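Local coordinates for gamma-glutamyltransferase 1 Threonine peptidase. MEROPS family T03 (Pseudomonas nitroreducens, PDB 7D9W) that transfers gamma-glutamyl groups from glutathione and related compounds to amino acids, or hydrolyses these donors to release glutamate, at the interface of chains B and A. Numbering follows the deposited sequence. Chains: chain A, Gamma-glutamyltransferase 1 Threonine peptidase. MEROPS family T03; chain B, Gamma-glutamyltransferase 1 Threonine peptidase. MEROPS family T03.

Contact 1: the interface of chains B and A. Residues chain B 293-295, 299; chain A 106-107, 111, 113, 122.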
loop_
_atom_site.group_PDB
_atom_site.type_symbol
_atom_site.label_atom_id
_atom_site.label_comp_id
_atom_site.label_asym_id
_atom_site.label_seq_id
_atom_site.Cartn_x
_atom_site.Cartn_y
_atom_site.Cartn_z
ATOM N N GLU B 293 3.744 -28.249 -6.949
ATOM C CA GLU B 293 3.856 -27.252 -8.002
ATOM C C GLU B 293 3.148 -25.953 -7.631
ATOM O O GLU B 293 2.137 -25.933 -6.919
ATOM C CB GLU B 293 3.297 -27.783 -9.324
ATOM C CG GLU B 293 4.111 -28.927 -9.916
ATOM C CD GLU B 293 3.616 -29.354 -11.283
ATOM O OE1 GLU B 293 2.386 -29.437 -11.481
ATOM O OE2 GLU B 293 4.464 -29.611 -12.165
ATOM N N LEU B 294 3.692 -24.862 -8.150
ATOM C CA LEU B 294 3.112 -23.549 -7.927
ATOM C C LEU B 294 1.658 -23.518 -8.384
ATOM O O LEU B 294 1.336 -23.909 -9.509
ATOM C CB LEU B 294 3.930 -22.517 -8.685
ATOM C CG LEU B 294 3.371 -21.107 -8.783
ATOM C CD1 LEU B 294 3.132 -20.508 -7.407
ATOM C CD2 LEU B 294 4.347 -20.276 -9.603
ATOM N N ASN B 295 0.782 -23.056 -7.490
ATOM C CA ASN B 295 -0.646 -22.864 -7.750
ATOM C C ASN B 295 -1.382 -24.162 -8.058
ATOM O O ASN B 295 -2.479 -24.141 -8.628
ATOM C CB ASN B 295 -0.862 -21.828 -8.857
ATOM C CG ASN B 295 -0.532 -20.428 -8.389
ATOM O OD1 ASN B 295 -0.685 -20.119 -7.203
ATOM N ND2 ASN B 295 -0.082 -19.572 -9.306
ATOM N N TYR B 299 -0.736 -26.500 -3.060
ATOM C CA TYR B 299 -0.022 -25.255 -2.789
ATOM C C TYR B 299 -0.966 -24.197 -2.240
ATOM O O TYR B 299 -0.682 -23.556 -1.219
ATOM C CB TYR B 299 0.643 -24.744 -4.067
ATOM C CG TYR B 299 1.484 -23.504 -3.869
ATOM C CD1 TYR B 299 2.761 -23.612 -3.352
ATOM C CD2 TYR B 299 1.017 -22.240 -4.208
ATOM C CE1 TYR B 299 3.549 -22.517 -3.167
ATOM C CE2 TYR B 299 1.807 -21.125 -4.021
ATOM C CZ TYR B 299 3.077 -21.281 -3.503
ATOM O OH TYR B 299 3.911 -20.208 -3.305
ATOM N N ASN A 106 7.859 -16.193 -2.972
ATOM C CA ASN A 106 7.989 -17.633 -3.201
ATOM C C ASN A 106 8.330 -17.923 -4.659
ATOM O O ASN A 106 9.166 -18.789 -4.956
ATOM C CB ASN A 106 6.711 -18.385 -2.821
ATOM C CG ASN A 106 6.363 -18.255 -1.359
ATOM O OD1 ASN A 106 7.180 -17.831 -0.543
ATOM N ND2 ASN A 106 5.148 -18.653 -1.012
ATOM N N ASN A 107 7.682 -17.214 -5.583
ATOM C CA ASN A 107 7.928 -17.440 -7.001
ATOM C C ASN A 107 9.385 -17.169 -7.357
ATOM O O ASN A 107 9.974 -17.889 -8.171
ATOM C CB ASN A 107 6.988 -16.561 -7.826
ATOM C CG ASN A 107 5.524 -16.892 -7.584
ATOM O OD1 ASN A 107 5.196 -17.882 -6.926
ATOM N ND2 ASN A 107 4.634 -16.077 -8.140
ATOM N N PHE A 111 10.535 -21.156 -6.386
ATOM C CA PHE A 111 10.338 -21.703 -7.723
ATOM C C PHE A 111 11.321 -21.153 -8.744
ATOM O O PHE A 111 11.349 -21.642 -9.880
ATOM C CB PHE A 111 8.907 -21.427 -8.179
ATOM C CG PHE A 111 7.879 -22.099 -7.332
ATOM C CD1 PHE A 111 7.667 -23.459 -7.439
ATOM C CD2 PHE A 111 7.140 -21.381 -6.410
ATOM C CE1 PHE A 111 6.730 -24.090 -6.662
ATOM C CE2 PHE A 111 6.197 -22.014 -5.624
ATOM C CZ PHE A 111 5.995 -23.368 -5.750
ATOM N N LEU A 113 11.619 -18.474 -10.534
ATOM C CA LEU A 113 11.041 -17.979 -11.769
ATOM C C LEU A 113 11.706 -16.665 -12.179
ATOM O O LEU A 113 12.119 -15.875 -11.324
ATOM C CB LEU A 113 9.543 -17.757 -11.597
ATOM C CG LEU A 113 8.627 -18.984 -11.598
ATOM C CD1 LEU A 113 7.192 -18.588 -11.235
ATOM C CD2 LEU A 113 8.674 -19.698 -12.943
ATOM N N GLN A 122 -0.417 -16.181 -11.687
ATOM C CA GLN A 122 -1.642 -16.191 -10.903
ATOM C C GLN A 122 -1.363 -15.981 -9.424
ATOM O O GLN A 122 -0.418 -16.547 -8.870
ATOM C CB GLN A 122 -2.335 -17.539 -11.108
ATOM C CG GLN A 122 -3.624 -17.717 -10.357
ATOM C CD GLN A 122 -4.252 -19.066 -10.637
ATOM O OE1 GLN A 122 -3.673 -20.112 -10.324
ATOM N NE2 GLN A 122 -5.430 -19.054 -11.250
HETATM O O HOH W 1 3.371 -18.298 -4.987
HETATM O O HOH W 2 -4.122 -22.650 -10.566
#
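B:Leu294 lies across the ring of A:Phe111 at the seam between the large and small subunits of this gamma-glutamyltranspeptidase, an Ntn hydrolase cut from a single precursor. Its CB sits over the middle of one ring face, 3.7 Å from the A:Phe111 centroid. CG, swung opposite the backbone N (chi1 170°), carries the branch past the ring towards A:Asn107, which it meets at about a right angle. CD1 touches the A:Asn107 amide oxygen OD1 at 3.4 Å and also passes A:Phe111 CE2, while CD2 packs on A:Leu113 CD1 at 3.7 Å. At the edge of the same phenylalanine, B:Tyr299 CE1 lies in the ring plane, 3.6 Å from A:Phe111 CE2, with the rings turned 68° apart. The tyrosine OH accepts a hydrogen bond from A:Asn106 ND2 (3.0 Å), close to that amide's plane, and water 1 links it to A:Asn107 OD1. A phenylalanine in place of B:Tyr299 would probably leave the A:Asn106 N-H without this acceptor and water 1 without its partner on chain B. B:Asn295, which follows B:Leu294, donates through ND2 to the backbone O of A:Gln122 (3.1 Å) from above the carbonyl plane; water 2 joins B:Asn295 O to A:Gln122 OE1.

Contact 2: the interface of chains B and A. Residues chain B 270, 314, 318; chain A 56, 71-73, 98.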
loop_
_atom_site.group_PDB
_atom_site.type_symbol
_atom_site.label_atom_id
_atom_site.label_comp_id
_atom_site.label_asym_id
_atom_site.label_seq_id
_atom_site.Cartn_x
_atom_site.Cartn_y
_atom_site.Cartn_z
ATOM N N SER B 270 0.291 -4.009 9.210
ATOM C CA SER B 270 0.188 -5.411 9.584
ATOM C C SER B 270 1.056 -6.305 8.709
ATOM O O SER B 270 1.203 -7.491 9.018
ATOM C CB SER B 270 -1.271 -5.864 9.492
ATOM O OG SER B 270 -1.746 -5.781 8.158
ATOM N N ARG B 314 -3.953 -10.939 13.214
ATOM C CA ARG B 314 -4.066 -9.570 12.725
ATOM C C ARG B 314 -5.280 -8.880 13.329
ATOM O O ARG B 314 -5.190 -7.747 13.818
ATOM C CB ARG B 314 -4.143 -9.577 11.199
ATOM C CG ARG B 314 -4.326 -8.209 10.558
ATOM C CD ARG B 314 -4.435 -8.328 9.038
ATOM N NE ARG B 314 -4.284 -7.034 8.376
ATOM C CZ ARG B 314 -5.205 -6.074 8.365
ATOM N NH1 ARG B 314 -6.366 -6.253 8.976
ATOM N NH2 ARG B 314 -4.963 -4.925 7.743
ATOM N N LEU B 318 -3.328 -6.225 16.376
ATOM C CA LEU B 318 -2.517 -5.226 15.691
ATOM C C LEU B 318 -3.194 -3.862 15.596
ATOM O O LEU B 318 -4.403 -3.758 15.365
ATOM C CB LEU B 318 -2.139 -5.722 14.291
ATOM C CG LEU B 318 -1.448 -7.089 14.270
ATOM C CD1 LEU B 318 -0.873 -7.407 12.905
ATOM C CD2 LEU B 318 -0.341 -7.163 15.334
ATOM N N VAL A 56 -11.807 -7.223 6.310
ATOM C CA VAL A 56 -11.016 -7.508 7.501
ATOM C C VAL A 56 -11.689 -6.874 8.708
ATOM O O VAL A 56 -12.403 -5.872 8.599
ATOM C CB VAL A 56 -9.558 -7.029 7.344
ATOM C CG1 VAL A 56 -8.852 -7.865 6.268
ATOM C CG2 VAL A 56 -9.501 -5.559 7.001
ATOM N N LEU A 71 -4.660 0.868 11.095
ATOM C CA LEU A 71 -3.914 -0.308 10.678
ATOM C C LEU A 71 -3.918 -0.425 9.165
ATOM O O LEU A 71 -4.959 -0.276 8.519
ATOM C CB LEU A 71 -4.502 -1.583 11.294
ATOM C CG LEU A 71 -3.675 -2.850 11.043
ATOM C CD1 LEU A 71 -2.375 -2.836 11.840
ATOM C CD2 LEU A 71 -4.483 -4.109 11.345
ATOM N N SER A 72 -2.747 -0.700 8.604
ATOM C CA SER A 72 -2.564 -0.807 7.168
ATOM C C SER A 72 -2.174 -2.228 6.796
ATOM O O SER A 72 -1.770 -3.027 7.644
ATOM C CB SER A 72 -1.476 0.156 6.673
ATOM O OG SER A 72 -1.447 0.192 5.253
ATOM N N SER A 73 -2.299 -2.526 5.502
ATOM C CA SER A 73 -1.721 -3.723 4.906
ATOM C C SER A 73 -0.568 -3.392 3.966
ATOM O O SER A 73 0.077 -4.310 3.445
ATOM C CB SER A 73 -2.793 -4.518 4.149
ATOM O OG SER A 73 -3.805 -5.004 5.017
ATOM N N PHE A 98 0.104 -8.093 1.424
ATOM C CA PHE A 98 1.218 -8.894 1.919
ATOM C C PHE A 98 1.125 -10.351 1.475
ATOM O O PHE A 98 2.163 -11.015 1.360
ATOM C CB PHE A 98 1.365 -8.802 3.448
ATOM C CG PHE A 98 0.089 -8.949 4.215
ATOM C CD1 PHE A 98 -0.401 -10.206 4.538
ATOM C CD2 PHE A 98 -0.602 -7.831 4.654
ATOM C CE1 PHE A 98 -1.578 -10.343 5.264
ATOM C CE2 PHE A 98 -1.778 -7.960 5.385
ATOM C CZ PHE A 98 -2.269 -9.220 5.685
HETATM O O HOH W 3 -6.639 -2.485 7.847
#
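The methyl CD2 of A:Leu71 caps one face of the B:Arg314 guanidinium, standing over its centre, 3.6 Å from B:Arg314 CZ. On the other side the rim of A:Phe98 lies beside the NE end, its CZ 4.0 Å from B:Arg314 NE and its ring plane 23° from the guanidinium plane, without stacking. A fully extended arginine chain, leaving the backbone N behind it at chi1 177°, delivers the group this far, and A:Val56 CB lies 3.7 Å from B:Arg314 NH1. Polar partners gather round the remaining nitrogens: water 3, in the guanidinium plane, bridges NH2 to the backbone O of A:Leu71, and NH2 also makes a weak hydrogen bond to A:Ser73 OG. NE donates to B:Ser270 OG (2.8 Å), somewhat out of plane. That hydroxyl in turn donates to A:Ser72 O (2.8 Å), and the B:Ser270 backbone N grips the same carbonyl, nearly straight at 175°. A:Ser72 and A:Ser73 belong to the glutamate site, so the arginine and B:Ser270 probably act as a second shell that steadies it. In the fold, B:Arg314 hangs from the last turns of helix 297-317, B:Ser270 just precedes helix 271-284, and the centre of the patch lies about 12 Å from the nucleophile A:Thr1.

Contact 3: the interface of chains B and A. Residues chain B 278, 303, 307, 311; chain A 98-99, 102, 125-126.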
loop_
_atom_site.group_PDB
_atom_site.type_symbol
_atom_site.label_atom_id
_atom_site.label_comp_id
_atom_site.label_asym_id
_atom_site.label_seq_id
_atom_site.Cartn_x
_atom_site.Cartn_y
_atom_site.Cartn_z
ATOM N N LEU B 278 4.085 -15.656 7.666
ATOM C CA LEU B 278 3.926 -16.409 6.426
ATOM C C LEU B 278 5.220 -17.118 6.048
ATOM O O LEU B 278 5.233 -18.330 5.801
ATOM C CB LEU B 278 3.486 -15.469 5.304
ATOM C CG LEU B 278 2.083 -14.879 5.410
ATOM C CD1 LEU B 278 1.946 -13.683 4.484
ATOM C CD2 LEU B 278 1.022 -15.919 5.084
ATOM N N LEU B 303 -1.052 -22.412 1.545
ATOM C CA LEU B 303 -1.033 -20.975 1.780
ATOM C C LEU B 303 -2.282 -20.521 2.527
ATOM O O LEU B 303 -2.200 -19.700 3.446
ATOM C CB LEU B 303 -0.890 -20.240 0.453
ATOM C CG LEU B 303 0.549 -19.915 0.067
ATOM C CD1 LEU B 303 1.434 -21.086 -0.130
ATOM C CD2 LEU B 303 0.513 -19.096 -1.227
ATOM N N GLU B 307 -2.500 -18.485 6.034
ATOM C CA GLU B 307 -3.210 -17.209 6.108
ATOM C C GLU B 307 -4.316 -17.223 7.160
ATOM O O GLU B 307 -4.637 -16.172 7.722
ATOM C CB GLU B 307 -3.740 -16.863 4.707
ATOM C CG GLU B 307 -2.576 -16.676 3.716
ATOM C CD GLU B 307 -2.938 -16.749 2.238
ATOM O OE1 GLU B 307 -4.068 -17.151 1.884
ATOM O OE2 GLU B 307 -2.063 -16.385 1.419
ATOM N N PHE B 311 -4.324 -14.043 9.778
ATOM C CA PHE B 311 -5.431 -13.106 9.909
ATOM C C PHE B 311 -6.147 -13.217 11.243
ATOM O O PHE B 311 -6.767 -12.242 11.678
ATOM C CB PHE B 311 -6.404 -13.291 8.751
ATOM C CG PHE B 311 -5.979 -12.553 7.529
ATOM C CD1 PHE B 311 -6.329 -11.228 7.362
ATOM C CD2 PHE B 311 -5.181 -13.158 6.572
ATOM C CE1 PHE B 311 -5.913 -10.523 6.256
ATOM C CE2 PHE B 311 -4.769 -12.457 5.452
ATOM C CZ PHE B 311 -5.134 -11.139 5.298
ATOM N N PHE A 98 0.104 -8.093 1.424
ATOM C CA PHE A 98 1.218 -8.894 1.919
ATOM C C PHE A 98 1.125 -10.351 1.475
ATOM O O PHE A 98 2.163 -11.015 1.360
ATOM C CB PHE A 98 1.365 -8.802 3.448
ATOM C CG PHE A 98 0.089 -8.949 4.215
ATOM C CD1 PHE A 98 -0.401 -10.206 4.538
ATOM C CD2 PHE A 98 -0.602 -7.831 4.654
ATOM C CE1 PHE A 98 -1.578 -10.343 5.264
ATOM C CE2 PHE A 98 -1.778 -7.960 5.385
ATOM C CZ PHE A 98 -2.269 -9.220 5.685
ATOM N N THR A 99 -0.074 -10.864 1.178
ATOM C CA THR A 99 -0.137 -12.203 0.593
ATOM C C THR A 99 0.331 -12.201 -0.862
ATOM O O THR A 99 0.909 -13.195 -1.317
ATOM C CB THR A 99 -1.549 -12.795 0.699
ATOM O OG1 THR A 99 -2.479 -12.001 -0.047
ATOM C CG2 THR A 99 -1.983 -12.888 2.172
ATOM N N PHE A 102 4.085 -12.089 -0.587
ATOM C CA PHE A 102 4.502 -13.427 -0.186
ATOM C C PHE A 102 4.609 -14.348 -1.386
ATOM O O PHE A 102 5.613 -15.049 -1.561
ATOM C CB PHE A 102 3.497 -13.981 0.822
ATOM C CG PHE A 102 3.820 -15.351 1.343
ATOM C CD1 PHE A 102 5.093 -15.673 1.780
ATOM C CD2 PHE A 102 2.819 -16.300 1.452
ATOM C CE1 PHE A 102 5.366 -16.929 2.289
ATOM C CE2 PHE A 102 3.086 -17.549 1.962
ATOM C CZ PHE A 102 4.356 -17.864 2.383
ATOM N N HIS A 125 -5.955 -15.412 -2.788
ATOM C CA HIS A 125 -5.978 -14.813 -1.461
ATOM C C HIS A 125 -7.021 -15.466 -0.572
ATOM O O HIS A 125 -8.148 -15.712 -1.006
ATOM C CB HIS A 125 -6.276 -13.319 -1.568
ATOM C CG HIS A 125 -6.375 -12.620 -0.253
ATOM N ND1 HIS A 125 -5.284 -12.410 0.561
ATOM C CD2 HIS A 125 -7.435 -12.075 0.389
ATOM C CE1 HIS A 125 -5.665 -11.763 1.645
ATOM N NE2 HIS A 125 -6.965 -11.544 1.564
ATOM N N HIS A 126 -6.641 -15.725 0.679
ATOM C CA HIS A 126 -7.570 -16.180 1.706
ATOM C C HIS A 126 -7.248 -15.411 2.983
ATOM O O HIS A 126 -6.079 -15.122 3.254
ATOM C CB HIS A 126 -7.467 -17.694 1.928
ATOM C CG HIS A 126 -8.287 -18.194 3.078
ATOM N ND1 HIS A 126 -9.665 -18.185 3.068
ATOM C CD2 HIS A 126 -7.924 -18.725 4.268
ATOM C CE1 HIS A 126 -10.115 -18.685 4.206
ATOM N NE2 HIS A 126 -9.078 -19.013 4.955
#
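One face of the A:Phe102 ring is taken by B:Leu278, whose CB stands 3.7 Å from the ring centroid in a CH-pi contact. Rim atom CE2 of A:Phe102 meets B:Leu303 CG at 4.0 Å. A chi1 of -179° points the A:Phe102 ring away from its backbone N, across towards helix 271-284 and under B:Leu278. B:Phe311 and A:Phe98 come from opposite directions and meet at their rims, CZ to CZ 3.5 Å. B:Phe311 CZ also touches A:His125 CE1 at 3.7 Å, and B:Glu307 O lies in plane at the edge of the B:Phe311 ring. A:His125 has A:Thr99 CB at its own edge, and a 2.9 Å hydrogen bond between A:His125 ND1 and A:Thr99 OG1 helps to fix how its ring is turned. B:Glu307, extended beyond CG, reaches A:His126 and A:Thr99. Its OE1 accepts a weak hydrogen bond from the A:His126 backbone N and also lies 3.2 Å from A:His126 O, an unfavourable approach of two acceptors unless an unseen proton intervenes. OE2 rests on A:Thr99 CG2 at 3.6 Å. Nearby imidazoles of A:His125 and A:His126, if protonated, could help balance its charge. Here helices 271-284 and 297-317 of the large subunit pack on helix 97-109 and short strand 125-126 of the small one.

Two helices run through all three contacts: 297-317 of chain B and 97-109 of chain A. Contact 3 is the middle patch, its C-alpha centre about 14 Å from that of contact 1 and 11 Å from that of contact 2, while contacts 1 and 2 stand about 24 Å apart. A:Phe98 is shared by contacts 2 and 3. The seam thus passes from water-bridged amides at contact 1, about 23 Å from A:Thr1, through an aromatic stretch to the glutamate-binding serines at contact 2, probably tying the subunit joint to the active site.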